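Local coordinates for protein glycerol-3-phosphate dehydrogenase [NAD(+)] (Dunaliella salina, PDB 6IUY) that probably reduces dihydroxyacetone phosphate to glycerol 3-phosphate with NADH and carries a second, phosphatase-like domain that enables direct conversion of dihydroxyacetone phosphate to glycerol, at residues 37-42 against 199-204; 125-130 against 194-199; 222-227 against 238-243; 184-189 against 210-215. All blocks are in the same frame, centred on the assembly; numbering follows the deposited sequence.

All four contacts lie in the haloacid dehalogenase-like part of the chain, built on a parallel sheet ordered 153-154, 127-131, 37-40, 201-205, 223-227, 242-244. Contact 1 is the central strand pair and carries D41 to the magnesium ion. Contact 2, its centre about 8 Å from that of contact 1, flanks it from strand 127-131, and contact 3, about 11 Å away centre to centre, extends the sheet to its edge strand. Contact 4 crosses two helices beside the sheet, and its K185 forms a salt bridge with D41 of contact 1. The F129 side chain of contact 2 stays about 10 Å from that of D41, whereas the F224 side chain of contact 3 comes within about 7 Å.

Contact 1. Residues 37-42 against 199-204; sequences AVCFDV and NNIIMV. With MG (magnesium ion), chain F.
The two central strands of the parallel sheet pair A37 with I201, V38 with I202, C39 with M203 and F40 with V204, the axes of the segments 4.7 Å apart and inclined by 21°. C39 is bonded through both backbone groups, its N to I202 O at 2.8 Å and its O receiving V204 N; D41 N continues to V204 O at 2.9 Å, so the pairing reaches the residue that binds metal. On the face of V38 and F40, V38 CG1 touches V204 CG2 at 3.5 Å, while V204 CB sits over the rim of one face of the F40 ring. On the other face C39 SG touches I201 CG2 at 3.8 Å. M203 leaves with CG anti to its backbone N (chi1 -179°), then bends at chi2 (79°) and again at chi3, which brings CE over to strand 37-40, 3.2 Å from C39 O. D41 OD2 binds magnesium at 2.1 Å, an ion that D43 O and D206 OD1 also bind, and D41 OD1 forms a salt bridge with K185. An aspartate just after a central parallel strand, within a DxDx(T/V) sequence and on magnesium, is the hallmark of the haloacid dehalogenase-like phosphatase site.

Contact 2. Residues 125-130 against 194-199; sequences GVEVFL and RKYPYN
Y196 and Y198, in the loop that leads from helix 184-195 to strand 201-205 of the haloacid dehalogenase-like fold, pack on E127 and F129 of strand 127-131. Y196 comes first: the edge of the F129 ring points at its face in an offset edge-to-face pair, centroids 5.7 Å apart and planes at 65°, and F129 CZ comes within 3.6 Å of Y196 CE2. Y196 OH donates to a water at 2.8 Å, and that water donates to E127 OE1 at 2.7 Å, with E127 bent at chi2 (-112°). Putting an alanine in place of Y196 would probably leave the edge of F129 without its aromatic face and this water without the hydroxyl that donates to it. Next, Y198 crosses E127 obliquely; the weak bond from its hydroxyl to OE1 is doubtful, because that oxygen is modelled too close to E127. The firmer partner of the carboxylate is N152, through OE2. Near the plane of the F129 ring, at its edge, Y198 CE2 stands 4.2 Å from F129 CE2.

Contact 3. Residues 222-227 against 238-243; sequences DAFICF and SQADWF
Strands 223-227 and 242-244 run parallel, with C226 bridged to F243 (CA atoms 4.8 Å apart) and C226 N bonded to W242 O at 2.8 Å. Together with helix 234-238 they form a beta-alpha-beta unit that ends the sheet. D241 grips F224 twice: its N donates to F224 O at an N-H...O angle of 138°, and its OD2 accepts F224 N at 3.0 Å through the anti lone pair, so a side-chain oxygen replaces a strand carbonyl. With an alanine at D241, F224 N would probably be left without this acceptor and the start of the pairing less firmly fixed. I225 and W242 lie side by side, I225 CD1 reaching W242 CE3 at 3.5 Å, while W32 of helix 26-33 meets the indole edge-to-face. A240 CB is pressed tightly against C226 CB at 3.5 Å and touches F224 CE2. C226 turns SG away from its own N (chi1 170°), setting the sulfur in the plane of the F243 ring, at its edge, 3.9 Å from F243 CD1.

Contact 4. Residues 184-189 against 210-215; sequences FKSRAI and DLEAMQ
K185 runs along helix 208-215 from A213 to D210. Its CB packs on A213 CB at 4.0 Å; the chain beyond CG is fully extended, and this length carries CD and CE alongside the D210 carboxylate, CD 3.5 Å from OD1. At the tip, NZ closes a salt bridge to D210 OD1 at 2.6 Å, meeting that oxygen on its syn side, 21° out of the carboxylate plane. The same NZ pairs with D41, a magnesium ligand, and has weak bonds to I131 O and S209 OG. D210 OD2 accepts a hydrogen bond from G207 N, and OD1 faces the lysine. A lysine from one helix and an aspartate from the next, gathered beside the metal-binding D41, are consistent with the third and fourth sequence motifs of haloacid dehalogenase-like phosphatases. The two helix segments cross at -51° with axes 7.1 Å apart, a close approach consistent with small residues at the crossing: S186 and A213 have CA atoms 3.8 Å apart. E212 bends at chi2 (-82°) so that its carboxylate spans S186, OE1 accepting S186 N at 3.1 Å and OE2 using its syn lone pair for S186 OG at 2.7 Å. H183 ND1 is a further hydrogen-bonding partner of OE2. One turn beyond K185, I189 CD1 rests on A213 CB at 4.0 Å.

Contact 1. Residues 37-42 against 199-204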
loop_
_atom_site.group_PDB
_atom_site.type_symbol
_atom_site.label_atom_id
_atom_site.label_comp_id
_atom_site.label_asym_id
_atom_site.label_seq_id
_atom_site.Cartn_x
_atom_site.Cartn_y
_atom_site.Cartn_z
ATOM N N ALA A 37 -8.122 -17.080 29.520
ATOM C CA ALA A 37 -9.450 -16.786 30.042
ATOM C C ALA A 37 -9.644 -17.404 31.430
ATOM O O ALA A 37 -9.207 -18.522 31.680
ATOM C CB ALA A 37 -10.512 -17.286 29.089
ATOM N N VAL A 38 -10.306 -16.657 32.310
ATOM C CA VAL A 38 -10.687 -17.112 33.646
ATOM C C VAL A 38 -12.217 -17.179 33.749
ATOM O O VAL A 38 -12.907 -16.172 33.532
ATOM C CB VAL A 38 -10.137 -16.164 34.742
ATOM C CG1 VAL A 38 -10.379 -16.731 36.125
ATOM C CG2 VAL A 38 -8.654 -15.902 34.525
ATOM N N CYS A 39 -12.751 -18.357 34.077
ATOM C CA CYS A 39 -14.199 -18.514 34.246
ATOM C C CYS A 39 -14.610 -18.545 35.723
ATOM O O CYS A 39 -14.081 -19.336 36.513
ATOM C CB CYS A 39 -14.673 -19.779 33.540
ATOM S SG CYS A 39 -14.162 -19.867 31.815
ATOM N N PHE A 40 -15.551 -17.684 36.100
ATOM C CA PHE A 40 -15.957 -17.607 37.495
ATOM C C PHE A 40 -17.344 -18.209 37.692
ATOM O O PHE A 40 -18.280 -17.896 36.945
ATOM C CB PHE A 40 -15.958 -16.160 37.997
ATOM C CG PHE A 40 -14.589 -15.594 38.255
ATOM C CD1 PHE A 40 -13.766 -15.220 37.202
ATOM C CD2 PHE A 40 -14.140 -15.395 39.550
ATOM C CE1 PHE A 40 -12.507 -14.687 37.437
ATOM C CE2 PHE A 40 -12.883 -14.864 39.796
ATOM C CZ PHE A 40 -12.062 -14.509 38.739
ATOM N N ASP A 41 -17.475 -19.055 38.707
ATOM C CA ASP A 41 -18.792 -19.475 39.162
ATOM C C ASP A 41 -19.403 -18.272 39.844
ATOM O O ASP A 41 -18.671 -17.454 40.387
ATOM C CB ASP A 41 -18.705 -20.667 40.116
ATOM C CG ASP A 41 -20.056 -21.040 40.722
ATOM O OD1 ASP A 41 -21.019 -21.322 39.967
ATOM O OD2 ASP A 41 -20.150 -21.030 41.961
ATOM N N VAL A 42 -20.727 -18.140 39.799
ATOM C CA VAL A 42 -21.404 -17.028 40.461
ATOM C C VAL A 42 -21.596 -17.277 41.956
ATOM O O VAL A 42 -20.996 -16.599 42.804
ATOM C CB VAL A 42 -22.778 -16.760 39.825
ATOM C CG1 VAL A 42 -23.583 -15.801 40.678
ATOM C CG2 VAL A 42 -22.609 -16.206 38.427
ATOM N N ASN A 199 -6.065 -20.936 24.864
ATOM C CA ASN A 199 -5.467 -22.242 25.105
ATOM C C ASN A 199 -5.420 -22.595 26.594
ATOM O O ASN A 199 -5.658 -23.742 26.981
ATOM C CB ASN A 199 -4.070 -22.298 24.491
ATOM C CG ASN A 199 -4.103 -22.232 22.963
ATOM O OD1 ASN A 199 -4.759 -23.047 22.309
ATOM N ND2 ASN A 199 -3.410 -21.247 22.393
ATOM N N ASN A 200 -5.115 -21.607 27.425
ATOM C CA ASN A 200 -5.162 -21.788 28.867
ATOM C C ASN A 200 -6.410 -21.159 29.463
ATOM O O ASN A 200 -6.515 -19.937 29.525
ATOM C CB ASN A 200 -3.919 -21.190 29.524
ATOM C CG ASN A 200 -2.645 -21.659 28.871
ATOM O OD1 ASN A 200 -2.532 -22.822 28.478
ATOM N ND2 ASN A 200 -1.682 -20.750 28.723
ATOM N N ILE A 201 -7.343 -22.001 29.902
ATOM C CA ILE A 201 -8.589 -21.538 30.515
ATOM C C ILE A 201 -8.691 -22.043 31.958
ATOM O O ILE A 201 -8.529 -23.230 32.221
ATOM C CB ILE A 201 -9.830 -22.006 29.714
ATOM C CG1 ILE A 201 -9.668 -21.675 28.226
ATOM C CG2 ILE A 201 -11.087 -21.361 30.263
ATOM C CD1 ILE A 201 -10.683 -22.350 27.334
ATOM N N ILE A 202 -8.963 -21.127 32.880
ATOM C CA ILE A 202 -8.966 -21.416 34.299
ATOM C C ILE A 202 -10.407 -21.471 34.774
ATOM O O ILE A 202 -11.233 -20.681 34.297
ATOM C CB ILE A 202 -8.196 -20.323 35.117
ATOM C CG1 ILE A 202 -6.831 -20.004 34.490
ATOM C CG2 ILE A 202 -8.085 -20.697 36.604
ATOM C CD1 ILE A 202 -5.914 -21.199 34.299
ATOM N N MET A 203 -10.720 -22.396 35.690
ATOM C CA MET A 203 -12.020 -22.364 36.357
ATOM C C MET A 203 -11.850 -21.952 37.814
ATOM O O MET A 203 -11.020 -22.516 38.539
ATOM C CB MET A 203 -12.743 -23.715 36.267
ATOM C CG MET A 203 -14.133 -23.724 36.950
ATOM S SD MET A 203 -15.457 -22.971 35.958
ATOM C CE MET A 203 -16.099 -21.725 37.069
ATOM N N VAL A 204 -12.636 -20.965 38.241
ATOM C CA VAL A 204 -12.614 -20.517 39.630
ATOM C C VAL A 204 -13.999 -20.671 40.243
ATOM O O VAL A 204 -14.959 -20.067 39.746
ATOM C CB VAL A 204 -12.170 -19.044 39.757
ATOM C CG1 VAL A 204 -11.942 -18.690 41.220
ATOM C CG2 VAL A 204 -10.912 -18.791 38.941
HETATM MG MG MG F . -21.065 -21.994 43.645
#

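Contact 2. Residues 125-130 against 194-199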
loop_
_atom_site.group_PDB
_atom_site.type_symbol
_atom_site.label_atom_id
_atom_site.label_comp_id
_atom_site.label_asym_id
_atom_site.label_seq_id
_atom_site.Cartn_x
_atom_site.Cartn_y
_atom_site.Cartn_z
ATOM N N GLY A 125 -6.124 -7.967 29.084
ATOM C CA GLY A 125 -6.607 -8.784 27.982
ATOM C C GLY A 125 -6.964 -10.230 28.286
ATOM O O GLY A 125 -7.192 -11.012 27.369
ATOM N N VAL A 126 -7.005 -10.613 29.557
ATOM C CA VAL A 126 -7.547 -11.929 29.901
ATOM C C VAL A 126 -9.071 -11.856 29.776
ATOM O O VAL A 126 -9.691 -10.972 30.356
ATOM C CB VAL A 126 -7.135 -12.367 31.316
ATOM C CG1 VAL A 126 -7.782 -13.705 31.691
ATOM C CG2 VAL A 126 -5.628 -12.492 31.402
ATOM N N GLU A 127 -9.684 -12.746 29.000
ATOM C CA GLU A 127 -11.151 -12.727 28.915
ATOM C C GLU A 127 -11.787 -13.425 30.110
ATOM O O GLU A 127 -11.344 -14.492 30.538
ATOM C CB GLU A 127 -11.662 -13.363 27.612
ATOM C CG GLU A 127 -11.991 -12.313 26.536
ATOM C CD GLU A 127 -13.474 -12.210 26.224
ATOM O OE1 GLU A 127 -13.961 -13.075 25.473
ATOM O OE2 GLU A 127 -14.151 -11.268 26.705
ATOM N N VAL A 128 -12.833 -12.804 30.631
ATOM C CA VAL A 128 -13.504 -13.289 31.821
ATOM C C VAL A 128 -14.906 -13.784 31.486
ATOM O O VAL A 128 -15.666 -13.119 30.767
ATOM C CB VAL A 128 -13.566 -12.190 32.903
ATOM C CG1 VAL A 128 -14.582 -12.549 33.992
ATOM C CG2 VAL A 128 -12.165 -11.963 33.486
ATOM N N PHE A 129 -15.222 -14.972 31.995
ATOM C CA PHE A 129 -16.547 -15.560 31.852
ATOM C C PHE A 129 -17.196 -15.853 33.205
ATOM O O PHE A 129 -16.524 -16.210 34.180
ATOM C CB PHE A 129 -16.481 -16.861 31.056
ATOM C CG PHE A 129 -16.027 -16.692 29.649
ATOM C CD1 PHE A 129 -16.955 -16.582 28.624
ATOM C CD2 PHE A 129 -14.675 -16.675 29.338
ATOM C CE1 PHE A 129 -16.546 -16.441 27.318
ATOM C CE2 PHE A 129 -14.259 -16.531 28.037
ATOM C CZ PHE A 129 -15.196 -16.410 27.022
ATOM N N LEU A 130 -18.512 -15.704 33.250
ATOM C CA LEU A 130 -19.304 -16.308 34.301
ATOM C C LEU A 130 -19.905 -17.620 33.781
ATOM O O LEU A 130 -20.493 -17.653 32.689
ATOM C CB LEU A 130 -20.402 -15.350 34.760
ATOM C CG LEU A 130 -19.923 -13.970 35.189
ATOM C CD1 LEU A 130 -21.083 -13.080 35.561
ATOM C CD2 LEU A 130 -18.966 -14.096 36.348
ATOM N N ARG A 194 -13.736 -23.743 21.563
ATOM C CA ARG A 194 -13.944 -23.897 20.118
ATOM C C ARG A 194 -14.235 -22.571 19.443
ATOM O O ARG A 194 -14.140 -22.439 18.229
ATOM C CB ARG A 194 -15.114 -24.830 19.819
ATOM C CG ARG A 194 -15.071 -26.191 20.455
ATOM C CD ARG A 194 -16.444 -26.843 20.281
ATOM N NE ARG A 194 -16.817 -26.965 18.872
ATOM C CZ ARG A 194 -17.103 -28.123 18.287
ATOM N NH1 ARG A 194 -17.081 -29.241 19.000
ATOM N NH2 ARG A 194 -17.421 -28.171 17.002
ATOM N N LYS A 195 -14.632 -21.599 20.244
ATOM C CA LYS A 195 -15.078 -20.316 19.736
ATOM C C LYS A 195 -13.942 -19.309 19.696
ATOM O O LYS A 195 -13.936 -18.409 18.860
ATOM C CB LYS A 195 -16.213 -19.793 20.611
ATOM C CG LYS A 195 -16.815 -18.479 20.193
ATOM C CD LYS A 195 -18.023 -18.188 21.061
ATOM C CE LYS A 195 -18.717 -16.949 20.638
ATOM N NZ LYS A 195 -19.818 -16.696 21.554
ATOM N N TYR A 196 -12.991 -19.457 20.617
ATOM C CA TYR A 196 -11.934 -18.474 20.779
ATOM C C TYR A 196 -10.557 -19.106 20.665
ATOM O O TYR A 196 -10.397 -20.314 20.845
ATOM C CB TYR A 196 -12.046 -17.761 22.123
ATOM C CG TYR A 196 -13.359 -17.043 22.413
ATOM C CD1 TYR A 196 -13.558 -15.726 22.012
ATOM C CD2 TYR A 196 -14.372 -17.666 23.152
ATOM C CE1 TYR A 196 -14.734 -15.059 22.298
ATOM C CE2 TYR A 196 -15.557 -17.011 23.444
ATOM C CZ TYR A 196 -15.732 -15.704 23.023
ATOM O OH TYR A 196 -16.907 -15.035 23.312
ATOM N N PRO A 197 -9.549 -18.279 20.368
ATOM C CA PRO A 197 -8.168 -18.746 20.242
ATOM C C PRO A 197 -7.499 -18.932 21.604
ATOM O O PRO A 197 -6.295 -18.724 21.724
ATOM C CB PRO A 197 -7.498 -17.626 19.453
ATOM C CG PRO A 197 -8.280 -16.395 19.815
ATOM C CD PRO A 197 -9.688 -16.838 20.075
ATOM N N TYR A 198 -8.272 -19.328 22.611
ATOM C CA TYR A 198 -7.761 -19.442 23.977
ATOM C C TYR A 198 -7.214 -20.832 24.201
ATOM O O TYR A 198 -7.826 -21.802 23.769
ATOM C CB TYR A 198 -8.858 -19.142 25.002
ATOM C CG TYR A 198 -9.455 -17.769 24.861
ATOM C CD1 TYR A 198 -8.708 -16.730 24.323
ATOM C CD2 TYR A 198 -10.762 -17.508 25.258
ATOM C CE1 TYR A 198 -9.234 -15.472 24.180
ATOM C CE2 TYR A 198 -11.306 -16.246 25.120
ATOM C CZ TYR A 198 -10.533 -15.228 24.578
ATOM O OH TYR A 198 -11.040 -13.953 24.426
ATOM N N ASN A 199 -6.065 -20.936 24.864
ATOM C CA ASN A 199 -5.467 -22.242 25.105
ATOM C C ASN A 199 -5.420 -22.595 26.594
ATOM O O ASN A 199 -5.658 -23.742 26.981
ATOM C CB ASN A 199 -4.070 -22.298 24.491
ATOM C CG ASN A 199 -4.103 -22.232 22.963
ATOM O OD1 ASN A 199 -4.759 -23.047 22.309
ATOM N ND2 ASN A 199 -3.410 -21.247 22.393
HETATM O O HOH W 1 -16.392 -12.463 24.369
#

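Contact 3. Residues 222-227 against 238-243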
loop_
_atom_site.group_PDB
_atom_site.type_symbol
_atom_site.label_atom_id
_atom_site.label_comp_id
_atom_site.label_asym_id
_atom_site.label_seq_id
_atom_site.Cartn_x
_atom_site.Cartn_y
_atom_site.Cartn_z
ATOM N N ASP A 222 -8.114 -25.991 32.319
ATOM C CA ASP A 222 -6.754 -26.495 32.447
ATOM C C ASP A 222 -6.362 -26.508 33.908
ATOM O O ASP A 222 -5.455 -27.227 34.313
ATOM C CB ASP A 222 -5.787 -25.657 31.616
ATOM C CG ASP A 222 -6.043 -25.801 30.124
ATOM O OD1 ASP A 222 -5.757 -26.890 29.584
ATOM O OD2 ASP A 222 -6.546 -24.843 29.495
ATOM N N ALA A 223 -7.083 -25.733 34.707
ATOM C CA ALA A 223 -6.866 -25.747 36.140
ATOM C C ALA A 223 -8.103 -25.257 36.888
ATOM O O ALA A 223 -8.829 -24.382 36.420
ATOM C CB ALA A 223 -5.653 -24.901 36.498
ATOM N N PHE A 224 -8.343 -25.851 38.052
ATOM C CA PHE A 224 -9.426 -25.429 38.917
ATOM C C PHE A 224 -8.835 -24.822 40.178
ATOM O O PHE A 224 -8.043 -25.452 40.866
ATOM C CB PHE A 224 -10.356 -26.610 39.237
ATOM C CG PHE A 224 -11.311 -26.358 40.366
ATOM C CD1 PHE A 224 -12.031 -25.182 40.440
ATOM C CD2 PHE A 224 -11.505 -27.316 41.348
ATOM C CE1 PHE A 224 -12.920 -24.955 41.492
ATOM C CE2 PHE A 224 -12.391 -27.097 42.397
ATOM C CZ PHE A 224 -13.098 -25.921 42.471
ATOM N N ILE A 225 -9.196 -23.571 40.432
ATOM C CA ILE A 225 -8.860 -22.886 41.665
ATOM C C ILE A 225 -10.117 -22.842 42.506
ATOM O O ILE A 225 -11.145 -22.293 42.074
ATOM C CB ILE A 225 -8.344 -21.448 41.419
ATOM C CG1 ILE A 225 -6.989 -21.472 40.704
ATOM C CG2 ILE A 225 -8.274 -20.672 42.731
ATOM C CD1 ILE A 225 -6.523 -20.121 40.226
ATOM N N CYS A 226 -10.056 -23.440 43.692
ATOM C CA CYS A 226 -11.231 -23.462 44.555
ATOM C C CYS A 226 -11.213 -22.269 45.486
ATOM O O CYS A 226 -10.239 -22.042 46.208
ATOM C CB CYS A 226 -11.304 -24.763 45.356
ATOM S SG CYS A 226 -12.581 -24.732 46.655
ATOM N N PHE A 227 -12.295 -21.504 45.462
ATOM C CA PHE A 227 -12.434 -20.347 46.334
ATOM C C PHE A 227 -13.352 -20.632 47.521
ATOM O O PHE A 227 -14.581 -20.642 47.391
ATOM C CB PHE A 227 -12.964 -19.159 45.544
ATOM C CG PHE A 227 -13.145 -17.924 46.363
ATOM C CD1 PHE A 227 -12.073 -17.078 46.611
ATOM C CD2 PHE A 227 -14.389 -17.597 46.872
ATOM C CE1 PHE A 227 -12.249 -15.933 47.356
ATOM C CE2 PHE A 227 -14.573 -16.458 47.614
ATOM C CZ PHE A 227 -13.511 -15.625 47.863
ATOM N N SER A 238 -10.231 -30.408 48.045
ATOM C CA SER A 238 -9.175 -31.424 48.066
ATOM C C SER A 238 -8.628 -31.764 46.689
ATOM O O SER A 238 -7.425 -31.960 46.531
ATOM C CB SER A 238 -9.688 -32.705 48.725
ATOM O OG SER A 238 -10.448 -32.404 49.880
ATOM N N GLN A 239 -9.509 -31.857 45.696
ATOM C CA GLN A 239 -9.071 -32.149 44.334
ATOM C C GLN A 239 -8.778 -30.864 43.538
ATOM O O GLN A 239 -8.425 -30.920 42.363
ATOM C CB GLN A 239 -10.117 -33.006 43.610
ATOM C CG GLN A 239 -10.285 -34.409 44.194
ATOM C CD GLN A 239 -11.195 -35.300 43.351
ATOM O OE1 GLN A 239 -12.407 -35.374 43.584
ATOM N NE2 GLN A 239 -10.608 -35.990 42.372
ATOM N N ALA A 240 -8.910 -29.712 44.190
ATOM C CA ALA A 240 -8.625 -28.436 43.541
ATOM C C ALA A 240 -7.137 -28.274 43.267
ATOM O O ALA A 240 -6.292 -28.792 44.005
ATOM C CB ALA A 240 -9.128 -27.281 44.393
ATOM N N ASP A 241 -6.822 -27.539 42.205
ATOM C CA ASP A 241 -5.442 -27.279 41.819
ATOM C C ASP A 241 -4.818 -26.201 42.687
ATOM O O ASP A 241 -3.601 -25.999 42.676
ATOM C CB ASP A 241 -5.374 -26.861 40.350
ATOM C CG ASP A 241 -5.451 -28.033 39.409
ATOM O OD1 ASP A 241 -4.780 -29.048 39.684
ATOM O OD2 ASP A 241 -6.173 -27.937 38.394
ATOM N N TRP A 242 -5.656 -25.508 43.441
ATOM C CA TRP A 242 -5.197 -24.381 44.230
ATOM C C TRP A 242 -6.371 -23.918 45.084
ATOM O O TRP A 242 -7.447 -23.647 44.565
ATOM C CB TRP A 242 -4.674 -23.267 43.306
ATOM C CG TRP A 242 -4.099 -22.062 43.982
ATOM C CD1 TRP A 242 -3.938 -21.866 45.319
ATOM C CD2 TRP A 242 -3.602 -20.876 43.342
ATOM N NE1 TRP A 242 -3.374 -20.633 45.556
ATOM C CE2 TRP A 242 -3.161 -20.005 44.359
ATOM C CE3 TRP A 242 -3.490 -20.466 42.010
ATOM C CZ2 TRP A 242 -2.615 -18.752 44.085
ATOM C CZ3 TRP A 242 -2.957 -19.225 41.743
ATOM C CH2 TRP A 242 -2.519 -18.383 42.775
ATOM N N PHE A 243 -6.178 -23.866 46.398
ATOM C CA PHE A 243 -7.242 -23.435 47.300
ATOM C C PHE A 243 -6.917 -22.069 47.876
ATOM O O PHE A 243 -5.825 -21.860 48.406
ATOM C CB PHE A 243 -7.456 -24.452 48.434
ATOM C CG PHE A 243 -8.419 -23.983 49.485
ATOM C CD1 PHE A 243 -9.783 -23.975 49.239
ATOM C CD2 PHE A 243 -7.965 -23.538 50.714
ATOM C CE1 PHE A 243 -10.676 -23.531 50.199
ATOM C CE2 PHE A 243 -8.854 -23.098 51.679
ATOM C CZ PHE A 243 -10.211 -23.093 51.422
#

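Contact 4. Residues 184-189 against 210-215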
loop_
_atom_site.group_PDB
_atom_site.type_symbol
_atom_site.label_atom_id
_atom_site.label_comp_id
_atom_site.label_asym_id
_atom_site.label_seq_id
_atom_site.Cartn_x
_atom_site.Cartn_y
_atom_site.Cartn_z
ATOM N N PHE A 184 -22.478 -29.460 32.926
ATOM C CA PHE A 184 -22.843 -28.169 32.353
ATOM C C PHE A 184 -21.634 -27.256 32.141
ATOM O O PHE A 184 -21.528 -26.570 31.119
ATOM C CB PHE A 184 -23.867 -27.460 33.243
ATOM C CG PHE A 184 -24.296 -26.109 32.722
ATOM C CD1 PHE A 184 -25.271 -26.004 31.746
ATOM C CD2 PHE A 184 -23.732 -24.946 33.216
ATOM C CE1 PHE A 184 -25.675 -24.762 31.267
ATOM C CE2 PHE A 184 -24.128 -23.705 32.741
ATOM C CZ PHE A 184 -25.100 -23.614 31.765
ATOM N N LYS A 185 -20.723 -27.255 33.109
ATOM C CA LYS A 185 -19.648 -26.280 33.125
ATOM C C LYS A 185 -18.459 -26.730 32.282
ATOM O O LYS A 185 -17.807 -25.912 31.633
ATOM C CB LYS A 185 -19.232 -25.984 34.570
ATOM C CG LYS A 185 -20.316 -25.206 35.318
ATOM C CD LYS A 185 -19.883 -24.700 36.672
ATOM C CE LYS A 185 -20.998 -23.875 37.270
ATOM N NZ LYS A 185 -20.639 -23.187 38.537
ATOM N N SER A 186 -18.178 -28.027 32.276
ATOM C CA SER A 186 -17.125 -28.537 31.419
ATOM C C SER A 186 -17.538 -28.356 29.962
ATOM O O SER A 186 -16.709 -28.037 29.118
ATOM C CB SER A 186 -16.814 -30.008 31.720
ATOM O OG SER A 186 -17.748 -30.889 31.115
ATOM N N ARG A 187 -18.824 -28.540 29.671
ATOM C CA ARG A 187 -19.323 -28.367 28.303
ATOM C C ARG A 187 -19.282 -26.898 27.870
ATOM O O ARG A 187 -18.900 -26.593 26.740
ATOM C CB ARG A 187 -20.746 -28.932 28.165
ATOM C CG ARG A 187 -20.769 -30.459 28.093
ATOM C CD ARG A 187 -22.173 -31.063 27.947
ATOM N NE ARG A 187 -22.117 -32.529 27.976
ATOM C CZ ARG A 187 -23.120 -33.342 27.642
ATOM N NH1 ARG A 187 -24.287 -32.844 27.242
ATOM N NH2 ARG A 187 -22.954 -34.661 27.705
ATOM N N ALA A 188 -19.665 -26.000 28.769
ATOM C CA ALA A 188 -19.551 -24.569 28.512
ATOM C C ALA A 188 -18.101 -24.164 28.261
ATOM O O ALA A 188 -17.839 -23.262 27.476
ATOM C CB ALA A 188 -20.117 -23.769 29.668
ATOM N N ILE A 189 -17.155 -24.814 28.936
ATOM C CA ILE A 189 -15.749 -24.499 28.708
ATOM C C ILE A 189 -15.315 -25.043 27.350
ATOM O O ILE A 189 -14.524 -24.411 26.654
ATOM C CB ILE A 189 -14.846 -25.042 29.832
ATOM C CG1 ILE A 189 -14.797 -24.030 30.976
ATOM C CG2 ILE A 189 -13.436 -25.274 29.334
ATOM C CD1 ILE A 189 -13.801 -24.364 32.040
ATOM N N ASP A 210 -17.972 -26.891 39.690
ATOM C CA ASP A 210 -16.781 -26.155 39.273
ATOM C C ASP A 210 -15.595 -27.093 39.072
ATOM O O ASP A 210 -14.828 -26.963 38.113
ATOM C CB ASP A 210 -16.452 -25.081 40.307
ATOM C CG ASP A 210 -17.651 -24.198 40.622
ATOM O OD1 ASP A 210 -18.307 -23.719 39.669
ATOM O OD2 ASP A 210 -17.942 -23.977 41.819
ATOM N N LEU A 211 -15.450 -28.041 39.992
ATOM C CA LEU A 211 -14.463 -29.099 39.855
ATOM C C LEU A 211 -14.727 -29.863 38.583
ATOM O O LEU A 211 -13.805 -30.269 37.877
ATOM C CB LEU A 211 -14.515 -30.045 41.049
ATOM C CG LEU A 211 -13.649 -31.294 40.922
ATOM C CD1 LEU A 211 -12.186 -30.888 40.921
ATOM C CD2 LEU A 211 -13.952 -32.261 42.055
ATOM N N GLU A 212 -16.007 -30.063 38.299
ATOM C CA GLU A 212 -16.419 -30.791 37.112
ATOM C C GLU A 212 -15.901 -30.107 35.847
ATOM O O GLU A 212 -15.531 -30.784 34.881
ATOM C CB GLU A 212 -17.949 -30.914 37.076
ATOM C CG GLU A 212 -18.476 -31.848 36.002
ATOM C CD GLU A 212 -18.567 -31.194 34.631
ATOM O OE1 GLU A 212 -19.035 -30.033 34.543
ATOM O OE2 GLU A 212 -18.173 -31.851 33.644
ATOM N N ALA A 213 -15.867 -28.771 35.864
ATOM C CA ALA A 213 -15.396 -27.981 34.720
ATOM C C ALA A 213 -14.057 -28.470 34.198
ATOM O O ALA A 213 -13.821 -28.422 33.004
ATOM C CB ALA A 213 -15.303 -26.514 35.086
ATOM N N MET A 214 -13.196 -28.963 35.085
ATOM C CA MET A 214 -11.907 -29.529 34.690
ATOM C C MET A 214 -11.926 -31.042 34.480
ATOM O O MET A 214 -11.411 -31.542 33.477
ATOM C CB MET A 214 -10.828 -29.217 35.730
ATOM C CG MET A 214 -9.548 -29.996 35.426
ATOM S SD MET A 214 -8.324 -30.072 36.744
ATOM C CE MET A 214 -7.216 -31.342 36.108
ATOM N N GLN A 215 -12.491 -31.763 35.447
ATOM C CA GLN A 215 -12.467 -33.232 35.459
ATOM C C GLN A 215 -13.334 -33.895 34.389
ATOM O O GLN A 215 -12.971 -34.945 33.861
ATOM C CB GLN A 215 -12.907 -33.749 36.828
ATOM C CG GLN A 215 -11.929 -33.493 37.961
ATOM C CD GLN A 215 -12.541 -33.821 39.307
ATOM O OE1 GLN A 215 -13.725 -34.159 39.395
ATOM N NE2 GLN A 215 -11.743 -33.722 40.366
#